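Local coordinates for protein VP2 (Primate bocaparvovirus 1, PDB 7L0Y) that self-assembles, sixty copies at a time, into the T=1 icosahedral capsid, about 26 nm across, of human bocavirus 1, at residues A[102-107]-A[217-222]; A[134-139]-A[423-428]; A[228-233]-A[513-518]; A[354-359]-A[384-389]. All coordinates share one frame; numbering follows the deposited sequence.

Contact 1: A[102-107]-A[217-222]; sequences AMQVKI and EFTFNF
Ala102 and Asn221 begin an antiparallel pairing of neighbouring strands, a non-hydrogen-bonded pair in which the small methyl of Ala102 sits beside the Asn221 amide. At Met103 the backbone bonds both ways with Phe220: Met103 N reaches Phe220 O at 2.7 Å and Phe220 N reaches Met103 O at 2.8 Å. With CG anti to its backbone N (chi1 -175°) and an extended chain, Met103 carries its sulfur to the Phe222 ring in a Met-aromatic contact, SD lying 4.9 Å from the ring centroid. Gln104, its chain extended, lays CG alongside Thr219 CG2 on the partly exposed face. Val105 then makes the second reciprocal pair, its N to Phe218 O and its O to Phe218 N both 2.6 Å, while its branched side chain faces the buried side with Met103 and Phe218. The Lys106 side chain lies beside that of Glu217, pointing the same way, CG to CG at 3.6 Å. Ile107 ends the row with CD1 at the edge of the Phe218 ring. The chemistry is two-faced: Val105, Ile107 and Phe218 press on Ile425 of the facing layer, as in the parvovirus jelly roll, and Met103 packs on Pro422 and strand 446-462, whereas Gln104, Lys106, Glu217 and Thr219 keep the other face polar.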
loop_
_atom_site.group_PDB
_atom_site.type_symbol
_atom_site.label_atom_id
_atom_site.label_comp_id
_atom_site.label_asym_id
_atom_site.label_seq_id
_atom_site.Cartn_x
_atom_site.Cartn_y
_atom_site.Cartn_z
ATOM N N ALA A 102 -61.023 37.624 -48.716
ATOM C CA ALA A 102 -59.793 38.362 -48.933
ATOM C C ALA A 102 -59.813 38.945 -50.334
ATOM O O ALA A 102 -60.410 38.378 -51.249
ATOM C CB ALA A 102 -58.567 37.473 -48.748
ATOM N N MET A 103 -59.168 40.092 -50.492
ATOM C CA MET A 103 -59.095 40.765 -51.776
ATOM C C MET A 103 -57.663 41.201 -52.027
ATOM O O MET A 103 -56.961 41.620 -51.108
ATOM C CB MET A 103 -60.030 41.962 -51.819
ATOM C CG MET A 103 -60.106 42.652 -53.156
ATOM S SD MET A 103 -61.386 43.913 -53.152
ATOM C CE MET A 103 -61.195 44.616 -54.782
ATOM N N GLN A 104 -57.226 41.074 -53.270
ATOM C CA GLN A 104 -55.872 41.440 -53.656
ATOM C C GLN A 104 -55.943 42.140 -55.000
ATOM O O GLN A 104 -56.467 41.575 -55.962
ATOM C CB GLN A 104 -54.991 40.198 -53.725
ATOM C CG GLN A 104 -53.527 40.447 -53.892
ATOM C CD GLN A 104 -52.743 39.161 -53.792
ATOM O OE1 GLN A 104 -53.307 38.105 -53.510
ATOM N NE2 GLN A 104 -51.442 39.234 -54.030
ATOM N N VAL A 105 -55.432 43.361 -55.071
ATOM C CA VAL A 105 -55.414 44.132 -56.306
ATOM C C VAL A 105 -53.972 44.443 -56.664
ATOM O O VAL A 105 -53.218 44.949 -55.830
ATOM C CB VAL A 105 -56.234 45.426 -56.187
ATOM C CG1 VAL A 105 -56.079 46.247 -57.437
ATOM C CG2 VAL A 105 -57.685 45.104 -55.968
ATOM N N LYS A 106 -53.592 44.139 -57.898
ATOM C CA LYS A 106 -52.299 44.516 -58.441
ATOM C C LYS A 106 -52.503 45.479 -59.597
ATOM O O LYS A 106 -53.396 45.283 -60.420
ATOM C CB LYS A 106 -51.517 43.300 -58.921
ATOM C CG LYS A 106 -51.114 42.350 -57.836
ATOM C CD LYS A 106 -50.410 41.154 -58.424
ATOM C CE LYS A 106 -49.954 40.185 -57.359
ATOM N NZ LYS A 106 -49.311 38.992 -57.966
ATOM N N ILE A 107 -51.679 46.517 -59.648
ATOM C CA ILE A 107 -51.582 47.402 -60.798
ATOM C C ILE A 107 -50.172 47.268 -61.341
ATOM O O ILE A 107 -49.203 47.493 -60.611
ATOM C CB ILE A 107 -51.900 48.858 -60.425
ATOM C CG1 ILE A 107 -53.335 48.963 -59.928
ATOM C CG2 ILE A 107 -51.712 49.757 -61.613
ATOM C CD1 ILE A 107 -53.663 50.256 -59.273
ATOM N N GLU A 217 -49.336 46.832 -55.404
ATOM C CA GLU A 217 -50.268 45.799 -54.981
ATOM C C GLU A 217 -50.973 46.204 -53.695
ATOM O O GLU A 217 -50.343 46.707 -52.767
ATOM C CB GLU A 217 -49.533 44.484 -54.792
ATOM C CG GLU A 217 -50.406 43.323 -54.425
ATOM C CD GLU A 217 -49.609 42.047 -54.302
ATOM O OE1 GLU A 217 -48.384 42.087 -54.536
ATOM O OE2 GLU A 217 -50.200 41.008 -53.946
ATOM N N PHE A 218 -52.279 45.970 -53.644
ATOM C CA PHE A 218 -53.106 46.264 -52.483
ATOM C C PHE A 218 -53.812 44.999 -52.027
ATOM O O PHE A 218 -54.270 44.207 -52.849
ATOM C CB PHE A 218 -54.144 47.335 -52.803
ATOM C CG PHE A 218 -53.553 48.627 -53.239
ATOM C CD1 PHE A 218 -53.104 49.540 -52.317
ATOM C CD2 PHE A 218 -53.428 48.923 -54.578
ATOM C CE1 PHE A 218 -52.551 50.719 -52.719
ATOM C CE2 PHE A 218 -52.873 50.104 -54.982
ATOM C CZ PHE A 218 -52.438 51.006 -54.051
ATOM N N THR A 219 -53.897 44.805 -50.717
ATOM C CA THR A 219 -54.646 43.696 -50.148
ATOM C C THR A 219 -55.677 44.213 -49.160
ATOM O O THR A 219 -55.492 45.242 -48.512
ATOM C CB THR A 219 -53.740 42.674 -49.458
ATOM O OG1 THR A 219 -52.930 43.328 -48.478
ATOM C CG2 THR A 219 -52.862 41.970 -50.465
ATOM N N PHE A 220 -56.784 43.487 -49.070
ATOM C CA PHE A 220 -57.887 43.868 -48.209
ATOM C C PHE A 220 -58.507 42.603 -47.646
ATOM O O PHE A 220 -58.734 41.644 -48.381
ATOM C CB PHE A 220 -58.924 44.680 -48.987
ATOM C CG PHE A 220 -60.088 45.119 -48.167
ATOM C CD1 PHE A 220 -60.011 46.256 -47.393
ATOM C CD2 PHE A 220 -61.264 44.392 -48.167
ATOM C CE1 PHE A 220 -61.079 46.660 -46.644
ATOM C CE2 PHE A 220 -62.332 44.790 -47.412
ATOM C CZ PHE A 220 -62.239 45.924 -46.651
ATOM N N ASN A 221 -58.782 42.604 -46.350
ATOM C CA ASN A 221 -59.455 41.489 -45.698
ATOM C C ASN A 221 -60.879 41.900 -45.375
ATOM O O ASN A 221 -61.106 42.766 -44.529
ATOM C CB ASN A 221 -58.717 41.049 -44.442
ATOM C CG ASN A 221 -57.401 40.402 -44.749
ATOM O OD1 ASN A 221 -56.374 40.755 -44.180
ATOM N ND2 ASN A 221 -57.420 39.439 -45.652
ATOM N N PHE A 222 -61.832 41.284 -46.063
ATOM C CA PHE A 222 -63.236 41.481 -45.748
ATOM C C PHE A 222 -63.583 40.838 -44.417
ATOM O O PHE A 222 -63.256 39.678 -44.163
ATOM C CB PHE A 222 -64.117 40.866 -46.827
ATOM C CG PHE A 222 -64.070 41.564 -48.137
ATOM C CD1 PHE A 222 -64.953 42.587 -48.418
ATOM C CD2 PHE A 222 -63.159 41.189 -49.100
ATOM C CE1 PHE A 222 -64.928 43.220 -49.628
ATOM C CE2 PHE A 222 -63.129 41.822 -50.312
ATOM C CZ PHE A 222 -64.009 42.840 -50.578
#

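Contact 2: A[134-139]-A[423-428]; sequences IFCDGE and GTIFIK
Phe135 holds CG between its backbone N and carbonyl carbon (chi1 73°), whereas Phe426 has CG anti to its carbonyl carbon (chi1 -66°), and these different rotations bring the two rings of a hydrogen-bonded antiparallel pair next to each other. Their planes are only 25° apart, but the rings are slid apart so that they barely overlap, and Phe135 CZ meets Phe426 CD2 at 3.6 Å. Asp137 brings its CB to the edge of the Phe426 ring near CE2, while its carboxylate is occupied by the backbone N-H groups of Ala141 and Tyr142. Beneath the aromatics, Phe426 N bonds to Phe135 O at 2.8 Å, Phe135 N to Phe426 O at 3.0 Å, and Asp137 N to Thr424 O at 2.9 Å. On the other face Ile134 divides its branches, CG2 crossing to Ile425 CG2 at 3.8 Å and CG1 lying beside Ile427 CG1. Cys136 places SG 3.4 Å from Gly423 O; Gly423, with no side chain, lets the two backbones come close beside that sulfur. Trp71 and His207 add further aromatic contacts to Phe135, and strand 71-74 flanks 424-429. The two faces thus differ in chemistry: flat rings cluster on one, while on the other Ile134, Cys136 and Ile425 pack on Phe218, and Ile427 on Phe74; the Cys136 backbone also bonds to a neighbouring subunit.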
loop_
_atom_site.group_PDB
_atom_site.type_symbol
_atom_site.label_atom_id
_atom_site.label_comp_id
_atom_site.label_asym_id
_atom_site.label_seq_id
_atom_site.Cartn_x
_atom_site.Cartn_y
_atom_site.Cartn_z
ATOM N N ILE A 134 -50.393 56.675 -57.553
ATOM C CA ILE A 134 -51.366 55.674 -57.151
ATOM C C ILE A 134 -51.415 55.661 -55.639
ATOM O O ILE A 134 -50.374 55.593 -54.982
ATOM C CB ILE A 134 -51.008 54.274 -57.684
ATOM C CG1 ILE A 134 -51.033 54.256 -59.206
ATOM C CG2 ILE A 134 -51.976 53.247 -57.161
ATOM C CD1 ILE A 134 -50.427 53.039 -59.801
ATOM N N PHE A 135 -52.613 55.737 -55.083
ATOM C CA PHE A 135 -52.755 55.400 -53.682
ATOM C C PHE A 135 -54.164 54.897 -53.456
ATOM O O PHE A 135 -55.096 55.264 -54.170
ATOM C CB PHE A 135 -52.452 56.585 -52.764
ATOM C CG PHE A 135 -53.509 57.622 -52.760
ATOM C CD1 PHE A 135 -54.431 57.669 -51.738
ATOM C CD2 PHE A 135 -53.625 58.503 -53.799
ATOM C CE1 PHE A 135 -55.411 58.603 -51.734
ATOM C CE2 PHE A 135 -54.605 59.435 -53.797
ATOM C CZ PHE A 135 -55.496 59.485 -52.764
ATOM N N CYS A 136 -54.298 54.038 -52.462
ATOM C CA CYS A 136 -55.582 53.567 -51.986
ATOM C C CYS A 136 -55.958 54.397 -50.774
ATOM O O CYS A 136 -55.110 54.677 -49.925
ATOM C CB CYS A 136 -55.514 52.081 -51.634
ATOM S SG CYS A 136 -57.042 51.305 -51.081
ATOM N N ASP A 137 -57.213 54.794 -50.696
ATOM C CA ASP A 137 -57.719 55.454 -49.506
ATOM C C ASP A 137 -58.467 54.381 -48.728
ATOM O O ASP A 137 -59.629 54.094 -49.007
ATOM C CB ASP A 137 -58.621 56.617 -49.898
ATOM C CG ASP A 137 -59.060 57.451 -48.718
ATOM O OD1 ASP A 137 -58.534 57.259 -47.604
ATOM O OD2 ASP A 137 -59.965 58.281 -48.901
ATOM N N GLY A 138 -57.813 53.826 -47.716
ATOM C CA GLY A 138 -58.408 52.749 -46.958
ATOM C C GLY A 138 -58.985 53.247 -45.660
ATOM O O GLY A 138 -59.845 52.611 -45.051
ATOM N N GLU A 139 -58.511 54.411 -45.242
ATOM C CA GLU A 139 -59.040 55.086 -44.075
ATOM C C GLU A 139 -60.332 55.809 -44.375
ATOM O O GLU A 139 -61.003 56.255 -43.441
ATOM C CB GLU A 139 -58.011 56.080 -43.554
ATOM C CG GLU A 139 -56.748 55.446 -43.033
ATOM C CD GLU A 139 -55.703 56.482 -42.681
ATOM O OE1 GLU A 139 -55.890 57.657 -43.061
ATOM O OE2 GLU A 139 -54.703 56.127 -42.021
ATOM N N GLY A 423 -60.864 50.040 -49.911
ATOM C CA GLY A 423 -60.546 51.424 -50.202
ATOM C C GLY A 423 -60.491 51.674 -51.697
ATOM O O GLY A 423 -60.139 50.792 -52.483
ATOM N N THR A 424 -60.857 52.885 -52.089
ATOM C CA THR A 424 -60.755 53.276 -53.485
ATOM C C THR A 424 -59.301 53.504 -53.861
ATOM O O THR A 424 -58.562 54.177 -53.144
ATOM C CB THR A 424 -61.561 54.540 -53.747
ATOM O OG1 THR A 424 -62.947 54.271 -53.520
ATOM C CG2 THR A 424 -61.367 55.008 -55.162
ATOM N N ILE A 425 -58.892 52.943 -54.986
ATOM C CA ILE A 425 -57.576 53.210 -55.536
ATOM C C ILE A 425 -57.695 54.398 -56.474
ATOM O O ILE A 425 -58.419 54.348 -57.469
ATOM C CB ILE A 425 -57.018 51.986 -56.265
ATOM C CG1 ILE A 425 -56.870 50.827 -55.293
ATOM C CG2 ILE A 425 -55.678 52.316 -56.871
ATOM C CD1 ILE A 425 -56.671 49.522 -55.973
ATOM N N PHE A 426 -57.005 55.475 -56.139
ATOM C CA PHE A 426 -56.950 56.659 -56.973
ATOM C C PHE A 426 -55.685 56.621 -57.801
ATOM O O PHE A 426 -54.631 56.203 -57.320
ATOM C CB PHE A 426 -56.981 57.924 -56.130
ATOM C CG PHE A 426 -58.248 58.119 -55.402
ATOM C CD1 PHE A 426 -59.325 58.711 -56.021
ATOM C CD2 PHE A 426 -58.373 57.714 -54.096
ATOM C CE1 PHE A 426 -60.490 58.897 -55.351
ATOM C CE2 PHE A 426 -59.540 57.904 -53.429
ATOM C CZ PHE A 426 -60.600 58.497 -54.059
ATOM N N ILE A 427 -55.789 57.055 -59.041
ATOM C CA ILE A 427 -54.655 57.077 -59.941
ATOM C C ILE A 427 -54.745 58.324 -60.796
ATOM O O ILE A 427 -55.817 58.670 -61.296
ATOM C CB ILE A 427 -54.603 55.799 -60.800
ATOM C CG1 ILE A 427 -53.441 55.829 -61.781
ATOM C CG2 ILE A 427 -55.888 55.590 -61.494
ATOM C CD1 ILE A 427 -53.271 54.545 -62.517
ATOM N N LYS A 428 -53.636 59.029 -60.914
ATOM C CA LYS A 428 -53.515 60.040 -61.945
ATOM C C LYS A 428 -52.091 59.983 -62.441
ATOM O O LYS A 428 -51.215 59.444 -61.770
ATOM C CB LYS A 428 -53.829 61.455 -61.458
ATOM C CG LYS A 428 -52.821 62.013 -60.524
ATOM C CD LYS A 428 -53.171 63.415 -60.134
ATOM C CE LYS A 428 -52.093 63.997 -59.232
ATOM N NZ LYS A 428 -50.822 64.213 -59.947
#

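Contact 3: A[228-233]-A[513-518]; sequences NNERAY and TNINKV
Asn516 OD1 is gripped by two N-H groups of Arg231, from NE at 2.9 Å and more weakly from NH1 at 3.1 Å. The two residues form a parallel beta bridge, a short pairing of the chain's C-terminal end with the end of strand 215-232, and their side chains run side by side. A bend at chi3 (75°) turns the Arg231 guanidinium back onto the asparagine oxygen, with the planes of guanidinium and amide 62° apart. Arginine can therefore serve Asn516 while NH2 bonds to Leu355 O. The Arg231 backbone is bonded at both its N-H and its carbonyl: its N donates to Ile515 O at 2.6 Å, and its O accepts from Lys517 N at 2.9 Å. Glu230 crosses Lys517 at about a right angle, touching mainly the aliphatic stem, since Glu230 OE1 remains 4.4 Å from Lys517 NZ. That ammonium is instead satisfied by a salt bridge with Asp386 and by Arg402 O of a neighbouring subunit; a long straight lysine suits this reach from a buried site. Asn229 ND2 donates to the backbone oxygens of Thr92 and Tyr95, and its OD1 accepts from Lys512 N. At the far end the Tyr233 ring adjoins the last residues, and its CE2 lies 3.3 Å from Lys517 O.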
loop_
_atom_site.group_PDB
_atom_site.type_symbol
_atom_site.label_atom_id
_atom_site.label_comp_id
_atom_site.label_asym_id
_atom_site.label_seq_id
_atom_site.Cartn_x
_atom_site.Cartn_y
_atom_site.Cartn_z
ATOM N N ASN A 228 -77.172 35.681 -48.570
ATOM C CA ASN A 228 -77.805 34.380 -48.508
ATOM C C ASN A 228 -78.518 34.069 -49.811
ATOM O O ASN A 228 -79.226 34.904 -50.370
ATOM C CB ASN A 228 -78.805 34.340 -47.361
ATOM C CG ASN A 228 -78.159 34.580 -46.026
ATOM O OD1 ASN A 228 -78.587 35.439 -45.268
ATOM N ND2 ASN A 228 -77.123 33.819 -45.725
ATOM N N ASN A 229 -78.314 32.859 -50.306
ATOM C CA ASN A 229 -79.051 32.374 -51.453
ATOM C C ASN A 229 -79.971 31.264 -50.955
ATOM O O ASN A 229 -79.601 30.094 -50.916
ATOM C CB ASN A 229 -78.071 31.878 -52.511
ATOM C CG ASN A 229 -78.726 31.522 -53.804
ATOM O OD1 ASN A 229 -79.729 32.102 -54.191
ATOM N ND2 ASN A 229 -78.159 30.551 -54.490
ATOM N N GLU A 230 -81.208 31.632 -50.644
ATOM C CA GLU A 230 -82.220 30.697 -50.181
ATOM C C GLU A 230 -83.595 31.286 -50.412
ATOM O O GLU A 230 -83.789 32.500 -50.340
ATOM C CB GLU A 230 -82.070 30.339 -48.699
ATOM C CG GLU A 230 -81.019 29.299 -48.382
ATOM C CD GLU A 230 -80.834 29.116 -46.896
ATOM O OE1 GLU A 230 -81.249 30.014 -46.137
ATOM O OE2 GLU A 230 -80.320 28.062 -46.478
ATOM N N ARG A 231 -84.561 30.409 -50.617
ATOM C CA ARG A 231 -85.925 30.801 -50.906
ATOM C C ARG A 231 -86.832 30.294 -49.801
ATOM O O ARG A 231 -86.735 29.136 -49.391
ATOM C CB ARG A 231 -86.387 30.232 -52.241
ATOM C CG ARG A 231 -87.714 30.768 -52.692
ATOM C CD ARG A 231 -88.146 30.117 -53.966
ATOM N NE ARG A 231 -88.619 28.759 -53.745
ATOM C CZ ARG A 231 -89.887 28.454 -53.507
ATOM N NH1 ARG A 231 -90.243 27.197 -53.314
ATOM N NH2 ARG A 231 -90.801 29.408 -53.492
ATOM N N ALA A 232 -87.709 31.163 -49.321
ATOM C CA ALA A 232 -88.809 30.749 -48.470
ATOM C C ALA A 232 -89.937 30.228 -49.347
ATOM O O ALA A 232 -90.442 30.951 -50.208
ATOM C CB ALA A 232 -89.297 31.910 -47.611
ATOM N N TYR A 233 -90.316 28.968 -49.143
ATOM C CA TYR A 233 -91.425 28.408 -49.899
ATOM C C TYR A 233 -92.776 28.772 -49.308
ATOM O O TYR A 233 -93.783 28.708 -50.016
ATOM C CB TYR A 233 -91.287 26.887 -50.006
ATOM C CG TYR A 233 -91.342 26.152 -48.694
ATOM C CD1 TYR A 233 -92.550 25.746 -48.157
ATOM C CD2 TYR A 233 -90.186 25.835 -48.011
ATOM C CE1 TYR A 233 -92.606 25.076 -46.977
ATOM C CE2 TYR A 233 -90.233 25.161 -46.828
ATOM C CZ TYR A 233 -91.444 24.784 -46.313
ATOM O OH TYR A 233 -91.490 24.107 -45.122
ATOM N N THR A 513 -83.858 32.536 -55.422
ATOM C CA THR A 513 -84.889 31.976 -56.274
ATOM C C THR A 513 -84.865 30.461 -56.389
ATOM O O THR A 513 -85.768 29.901 -57.014
ATOM C CB THR A 513 -84.799 32.598 -57.675
ATOM O OG1 THR A 513 -85.807 32.044 -58.528
ATOM C CG2 THR A 513 -83.444 32.376 -58.263
ATOM N N ASN A 514 -83.891 29.780 -55.797
ATOM C CA ASN A 514 -83.583 28.405 -56.159
ATOM C C ASN A 514 -83.606 27.449 -54.979
ATOM O O ASN A 514 -84.396 26.505 -54.960
ATOM C CB ASN A 514 -82.204 28.329 -56.828
ATOM C CG ASN A 514 -82.168 28.975 -58.192
ATOM O OD1 ASN A 514 -83.193 29.209 -58.822
ATOM N ND2 ASN A 514 -80.966 29.226 -58.676
ATOM N N ILE A 515 -82.728 27.653 -54.010
ATOM C CA ILE A 515 -82.520 26.711 -52.919
ATOM C C ILE A 515 -83.543 26.995 -51.832
ATOM O O ILE A 515 -83.597 28.103 -51.297
ATOM C CB ILE A 515 -81.090 26.824 -52.378
ATOM C CG1 ILE A 515 -80.097 26.501 -53.494
ATOM C CG2 ILE A 515 -80.896 25.898 -51.208
ATOM C CD1 ILE A 515 -78.690 26.941 -53.215
ATOM N N ASN A 516 -84.352 25.998 -51.500
ATOM C CA ASN A 516 -85.375 26.182 -50.485
ATOM C C ASN A 516 -84.786 26.068 -49.087
ATOM O O ASN A 516 -83.865 25.293 -48.835
ATOM C CB ASN A 516 -86.489 25.155 -50.648
ATOM C CG ASN A 516 -87.311 25.387 -51.879
ATOM O OD1 ASN A 516 -87.354 26.492 -52.403
ATOM N ND2 ASN A 516 -87.983 24.349 -52.349
ATOM N N LYS A 517 -85.338 26.854 -48.175
ATOM C CA LYS A 517 -85.057 26.743 -46.754
ATOM C C LYS A 517 -86.367 26.495 -46.024
ATOM O O LYS A 517 -87.428 26.929 -46.478
ATOM C CB LYS A 517 -84.377 27.998 -46.222
ATOM C CG LYS A 517 -85.198 29.251 -46.385
ATOM C CD LYS A 517 -84.449 30.463 -45.903
ATOM C CE LYS A 517 -85.233 31.725 -46.163
ATOM N NZ LYS A 517 -84.491 32.912 -45.692
ATOM N N VAL A 518 -86.276 25.796 -44.904
ATOM C CA VAL A 518 -87.425 25.537 -44.067
ATOM C C VAL A 518 -87.423 26.698 -43.094
ATOM O O VAL A 518 -86.397 27.001 -42.503
ATOM C CB VAL A 518 -87.283 24.212 -43.291
ATOM C CG1 VAL A 518 -88.324 24.124 -42.191
ATOM C CG2 VAL A 518 -87.405 23.025 -44.226
#

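Contact 4: A[354-359]-A[384-389]; sequences SLSMLR and VWDRFP
Arg359 NH1 donates to Asp386 O at 3.2 Å, with the oxygen near the guanidinium plane, and Asp386 N donates to Leu358 O, also at 3.2 Å; in the latter the donor stands 47° above the carbonyl plane. Two bends, at chi2 and chi3, fold the Arg359 chain so that Phe388 CA lies 3.5 Å above the centre of its guanidinium, while NH2 comes to the edge of the Phe388 ring. Pro389 meets the same group tip to tip, CD to NE, and its CG touches CB and OG of Ser354. The type I turn from Ser356 to Arg359 turns Leu358 inward, its CD1 against the Asp386 carboxylate and its CD2 near Val384 CG2 at 4.1 Å. Asp386 itself is engaged by Lys517 and by Asp404 N of a neighbouring subunit. The turn lies in the loop between strands 348-350 and 361-366, beside the end of strand 215-232, and strand 384-385 pairs antiparallel with a strand of that neighbouring subunit.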
loop_
_atom_site.group_PDB
_atom_site.type_symbol
_atom_site.label_atom_id
_atom_site.label_comp_id
_atom_site.label_asym_id
_atom_site.label_seq_id
_atom_site.Cartn_x
_atom_site.Cartn_y
_atom_site.Cartn_z
ATOM N N SER A 354 -89.049 37.331 -56.968
ATOM C CA SER A 354 -88.208 36.152 -56.845
ATOM C C SER A 354 -88.992 34.915 -56.453
ATOM O O SER A 354 -88.424 33.819 -56.446
ATOM C CB SER A 354 -87.104 36.393 -55.814
ATOM O OG SER A 354 -87.645 36.592 -54.522
ATOM N N LEU A 355 -90.272 35.070 -56.121
ATOM C CA LEU A 355 -91.127 33.969 -55.691
ATOM C C LEU A 355 -90.632 33.366 -54.383
ATOM O O LEU A 355 -90.943 32.226 -54.045
ATOM C CB LEU A 355 -91.247 32.906 -56.782
ATOM C CG LEU A 355 -92.363 33.108 -57.799
ATOM C CD1 LEU A 355 -92.214 34.415 -58.529
ATOM C CD2 LEU A 355 -92.337 31.964 -58.779
ATOM N N SER A 356 -89.869 34.153 -53.634
ATOM C CA SER A 356 -89.536 33.862 -52.250
ATOM C C SER A 356 -90.617 34.468 -51.373
ATOM O O SER A 356 -91.091 35.575 -51.640
ATOM C CB SER A 356 -88.166 34.428 -51.878
ATOM O OG SER A 356 -87.863 34.192 -50.517
ATOM N N MET A 357 -91.013 33.741 -50.336
ATOM C CA MET A 357 -92.147 34.178 -49.542
ATOM C C MET A 357 -91.751 35.093 -48.397
ATOM O O MET A 357 -92.616 35.460 -47.599
ATOM C CB MET A 357 -92.903 32.970 -49.014
ATOM C CG MET A 357 -93.544 32.117 -50.081
ATOM S SD MET A 357 -94.833 32.944 -51.019
ATOM C CE MET A 357 -93.990 33.253 -52.564
ATOM N N LEU A 358 -90.480 35.455 -48.284
ATOM C CA LEU A 358 -90.058 36.541 -47.416
ATOM C C LEU A 358 -89.942 37.860 -48.151
ATOM O O LEU A 358 -89.540 38.858 -47.552
ATOM C CB LEU A 358 -88.741 36.199 -46.733
ATOM C CG LEU A 358 -88.890 35.225 -45.576
ATOM C CD1 LEU A 358 -87.549 34.751 -45.095
ATOM C CD2 LEU A 358 -89.623 35.942 -44.466
ATOM N N ARG A 359 -90.279 37.887 -49.429
ATOM C CA ARG A 359 -90.358 39.118 -50.190
ATOM C C ARG A 359 -91.805 39.338 -50.587
ATOM O O ARG A 359 -92.668 38.497 -50.338
ATOM C CB ARG A 359 -89.466 39.064 -51.434
ATOM C CG ARG A 359 -87.991 38.880 -51.143
ATOM C CD ARG A 359 -87.361 40.134 -50.591
ATOM N NE ARG A 359 -87.338 41.209 -51.572
ATOM C CZ ARG A 359 -86.936 42.444 -51.312
ATOM N NH1 ARG A 359 -86.513 42.765 -50.104
ATOM N NH2 ARG A 359 -86.949 43.356 -52.265
ATOM N N VAL A 384 -89.914 40.140 -40.063
ATOM C CA VAL A 384 -88.873 39.335 -40.679
ATOM C C VAL A 384 -89.023 39.481 -42.181
ATOM O O VAL A 384 -90.142 39.483 -42.699
ATOM C CB VAL A 384 -88.944 37.855 -40.253
ATOM C CG1 VAL A 384 -88.687 37.717 -38.766
ATOM C CG2 VAL A 384 -90.282 37.255 -40.603
ATOM N N TRP A 385 -87.908 39.657 -42.873
ATOM C CA TRP A 385 -87.961 39.764 -44.317
ATOM C C TRP A 385 -86.630 39.320 -44.885
ATOM O O TRP A 385 -85.599 39.383 -44.214
ATOM C CB TRP A 385 -88.305 41.190 -44.762
ATOM C CG TRP A 385 -87.291 42.235 -44.413
ATOM C CD1 TRP A 385 -86.328 42.725 -45.224
ATOM C CD2 TRP A 385 -87.132 42.901 -43.156
ATOM N NE1 TRP A 385 -85.584 43.661 -44.571
ATOM C CE2 TRP A 385 -86.057 43.792 -43.295
ATOM C CE3 TRP A 385 -87.796 42.835 -41.931
ATOM C CZ2 TRP A 385 -85.626 44.608 -42.259
ATOM C CZ3 TRP A 385 -87.368 43.641 -40.906
ATOM C CH2 TRP A 385 -86.291 44.516 -41.074
ATOM N N ASP A 386 -86.613 38.967 -46.157
ATOM C CA ASP A 386 -85.357 38.612 -46.788
ATOM C C ASP A 386 -84.835 39.845 -47.512
ATOM O O ASP A 386 -85.591 40.764 -47.796
ATOM C CB ASP A 386 -85.534 37.447 -47.755
ATOM C CG ASP A 386 -85.163 36.114 -47.137
ATOM O OD1 ASP A 386 -84.808 36.080 -45.940
ATOM O OD2 ASP A 386 -85.218 35.095 -47.858
ATOM N N ARG A 387 -83.539 39.869 -47.805
ATOM C CA ARG A 387 -82.932 40.984 -48.529
ATOM C C ARG A 387 -83.321 40.939 -49.994
ATOM O O ARG A 387 -83.703 39.896 -50.511
ATOM C CB ARG A 387 -81.400 40.966 -48.439
ATOM C CG ARG A 387 -80.819 40.976 -47.039
ATOM C CD ARG A 387 -79.407 41.547 -47.014
ATOM N NE ARG A 387 -79.390 42.992 -47.219
ATOM C CZ ARG A 387 -78.760 43.614 -48.208
ATOM N NH1 ARG A 387 -78.056 42.922 -49.092
ATOM N NH2 ARG A 387 -78.824 44.929 -48.305
ATOM N N PHE A 388 -83.236 42.082 -50.657
ATOM C CA PHE A 388 -83.525 42.151 -52.078
ATOM C C PHE A 388 -82.641 41.148 -52.811
ATOM O O PHE A 388 -81.432 41.122 -52.613
ATOM C CB PHE A 388 -83.253 43.551 -52.602
ATOM C CG PHE A 388 -83.406 43.671 -54.081
ATOM C CD1 PHE A 388 -84.660 43.667 -54.655
ATOM C CD2 PHE A 388 -82.300 43.772 -54.898
ATOM C CE1 PHE A 388 -84.812 43.767 -56.019
ATOM C CE2 PHE A 388 -82.444 43.884 -56.263
ATOM C CZ PHE A 388 -83.703 43.872 -56.824
ATOM N N PRO A 389 -83.248 40.285 -53.628
ATOM C CA PRO A 389 -82.442 39.296 -54.352
ATOM C C PRO A 389 -81.482 39.993 -55.296
ATOM O O PRO A 389 -81.894 40.723 -56.193
ATOM C CB PRO A 389 -83.490 38.482 -55.115
ATOM C CG PRO A 389 -84.767 38.751 -54.400
ATOM C CD PRO A 389 -84.673 40.166 -53.963
#

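In the fold
The four contacts form two clusters; contact 2 lies on the opposite side of the chain's centre from contacts 3 and 4. Contacts 1 and 2, with centres 12 Å apart, face each other across a hydrophobic core: Phe218 CE1 lies 3.4 Å from Cys136 CB, and Val105 CG1 is 3.6 Å from Ile425 CD1. Contacts 3 and 4 are closer still, 9 Å between centres, joined by a probable hydrogen bond from Met357 N to Ala232 O and by packing of Arg231 CG on Ser356 CA at 3.6 Å. Strand 215-232 links the clusters, serving contact 1 near its start and contact 3 at its end, about 32 Å away between centres. Contacts 3 and 4 both touch the same neighbouring subunit, so this end of the strand lies at an inter-subunit interface of the capsid.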